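Local coordinates for DUF2666 domain-containing protein (Pyrococcus furiosus, PDB 3V68) that is of uncertain cellular function but probably binds double-stranded DNA, at residues A[71-76]-A[103-108]. Residues are numbered along the deposited sequence; the frame is centred on the assembly and turned at random.
Sequences KALISP and AVLTRE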
loop_
_atom_site.group_PDB
_atom_site.type_symbol
_atom_site.label_atom_id
_atom_site.label_comp_id
_atom_site.label_asym_id
_atom_site.label_seq_id
_atom_site.Cartn_x
_atom_site.Cartn_y
_atom_site.Cartn_z
ATOM N N LYS A 71 19.327 -3.744 -1.078
ATOM C CA LYS A 71 20.289 -4.030 -0.017
ATOM C C LYS A 71 20.243 -2.955 1.079
ATOM O O LYS A 71 20.306 -3.272 2.268
ATOM C CB LYS A 71 21.702 -4.174 -0.595
ATOM C CG LYS A 71 22.777 -4.573 0.425
ATOM C CD LYS A 71 22.793 -6.075 0.695
ATOM C CE LYS A 71 23.906 -6.476 1.658
ATOM N NZ LYS A 71 25.272 -6.164 1.139
ATOM N N ALA A 72 20.109 -1.693 0.682
ATOM C CA ALA A 72 20.020 -0.602 1.647
ATOM C C ALA A 72 18.749 -0.708 2.489
ATOM O O ALA A 72 18.790 -0.536 3.699
ATOM C CB ALA A 72 20.086 0.743 0.949
ATOM N N LEU A 73 17.626 -1.021 1.846
ATOM C CA LEU A 73 16.342 -1.079 2.546
ATOM C C LEU A 73 16.261 -2.164 3.625
ATOM O O LEU A 73 15.517 -2.015 4.603
ATOM C CB LEU A 73 15.189 -1.226 1.548
ATOM C CG LEU A 73 14.801 0.034 0.761
ATOM C CD1 LEU A 73 13.943 -0.336 -0.445
ATOM C CD2 LEU A 73 14.080 1.066 1.629
ATOM N N ILE A 74 17.026 -3.240 3.453
ATOM C CA ILE A 74 17.046 -4.339 4.423
ATOM C C ILE A 74 18.193 -4.216 5.438
ATOM O O ILE A 74 18.324 -5.056 6.330
ATOM C CB ILE A 74 17.100 -5.738 3.732
ATOM C CG1 ILE A 74 18.409 -5.924 2.953
ATOM C CG2 ILE A 74 15.892 -5.942 2.819
ATOM C CD1 ILE A 74 18.678 -7.364 2.533
ATOM N N SER A 75 19.005 -3.168 5.293
ATOM C CA SER A 75 20.219 -2.992 6.097
ATOM C C SER A 75 19.935 -2.575 7.543
ATOM O O SER A 75 18.938 -1.902 7.813
ATOM C CB SER A 75 21.170 -1.991 5.426
ATOM O OG SER A 75 20.707 -0.658 5.558
ATOM N N PRO A 76 20.809 -2.986 8.484
ATOM C CA PRO A 76 20.711 -2.523 9.873
ATOM C C PRO A 76 20.806 -0.994 9.990
ATOM O O PRO A 76 20.111 -0.396 10.818
ATOM C CB PRO A 76 21.920 -3.185 10.546
ATOM C CG PRO A 76 22.187 -4.389 9.731
ATOM C CD PRO A 76 21.875 -3.991 8.318
ATOM N N ALA A 103 7.504 0.260 5.357
ATOM C CA ALA A 103 6.637 0.040 4.195
ATOM C C ALA A 103 6.407 1.323 3.401
ATOM O O ALA A 103 6.346 1.291 2.172
ATOM C CB ALA A 103 5.303 -0.569 4.616
ATOM N N VAL A 104 6.280 2.446 4.111
ATOM C CA VAL A 104 6.111 3.750 3.469
ATOM C C VAL A 104 7.371 4.102 2.684
ATOM O O VAL A 104 7.299 4.483 1.511
ATOM C CB VAL A 104 5.776 4.856 4.508
ATOM C CG1 VAL A 104 5.952 6.247 3.914
ATOM C CG2 VAL A 104 4.358 4.678 5.018
ATOM N N LEU A 105 8.522 3.949 3.334
ATOM C CA LEU A 105 9.805 4.234 2.700
ATOM C C LEU A 105 10.046 3.327 1.488
ATOM O O LEU A 105 10.447 3.791 0.426
ATOM C CB LEU A 105 10.949 4.100 3.710
ATOM C CG LEU A 105 12.358 4.412 3.198
ATOM C CD1 LEU A 105 12.455 5.866 2.749
ATOM C CD2 LEU A 105 13.409 4.100 4.252
ATOM N N THR A 106 9.780 2.035 1.656
ATOM C CA THR A 106 9.964 1.065 0.581
ATOM C C THR A 106 9.147 1.417 -0.669
ATOM O O THR A 106 9.676 1.396 -1.785
ATOM C CB THR A 106 9.653 -0.366 1.077
ATOM O OG1 THR A 106 10.537 -0.684 2.158
ATOM C CG2 THR A 106 9.836 -1.394 -0.037
ATOM N N ARG A 107 7.876 1.770 -0.486
ATOM C CA ARG A 107 7.039 2.176 -1.610
ATOM C C ARG A 107 7.614 3.402 -2.320
ATOM O O ARG A 107 7.721 3.414 -3.539
ATOM C CB ARG A 107 5.598 2.459 -1.168
ATOM C CG ARG A 107 4.713 3.063 -2.286
ATOM C CD ARG A 107 3.241 3.229 -1.870
ATOM N NE ARG A 107 2.570 1.934 -1.821
ATOM C CZ ARG A 107 1.689 1.493 -2.714
ATOM N NH1 ARG A 107 1.299 2.257 -3.732
ATOM N NH2 ARG A 107 1.162 0.287 -2.558
ATOM N N GLU A 108 7.982 4.427 -1.554
ATOM C CA GLU A 108 8.445 5.672 -2.160
ATOM C C GLU A 108 9.790 5.509 -2.863
ATOM O O GLU A 108 10.004 6.076 -3.937
ATOM C CB GLU A 108 8.472 6.810 -1.134
ATOM C CG GLU A 108 7.085 7.212 -0.620
ATOM C CD GLU A 108 6.071 7.463 -1.734
ATOM O OE1 GLU A 108 6.294 8.381 -2.553
ATOM O OE2 GLU A 108 5.047 6.747 -1.785
#
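Leu73, in the last turn of helix 66-73, meets Leu105 and Thr106 of helix 91-110 in a small buried contact that illustrates how one branched side chain can touch two residues of a neighbouring helix. The backbones come closest at Leu73 and Thr106, their CA atoms 7.0 Å apart, and Leu73 points into the gap. With CG anti to its carbonyl carbon (chi1 -75°), Leu73 reaches toward the second helix and sets methyl CD2 against both Leu105 and Thr106. That methyl meets Leu105 CD2 at 4.1 Å, and the Leu105 branch point CG is equally near to Leu73 CD2. Leu105 approaches at a slant, the anti placing of CG relative to its backbone N (chi1 -178°) carrying CG and CD2 out to Leu73 CD2; its side chain also packs on Val78 and Ile82 of helix 76-83 and on Leu57 of helix 54-58.

Thr106 is the second partner. Its OG1 lies 4.0 Å from Leu73 CD2, a van der Waals approach, while the hydroxyl is hydrogen-bonded to Lys102 O, one turn back in its own helix. The other leucine methyl, CD1, sits 4.3 Å from Thr106 CG2.

Just beyond Leu73, Ser75 OG donates to Ala72 O at 2.7 Å, in the carbonyl plane and on a lone pair, and Ser75 N binds the same oxygen at 3.1 Å. Ser75 is also the N-cap of helix 76-83, its OG bonding Val78 N, so one serine links two successive helices.

The contact between the segments is mainly apolar, van der Waals packing: with the threonine hydroxyl satisfied within its helix, it rests on shape and burial rather than on directional polar bonds.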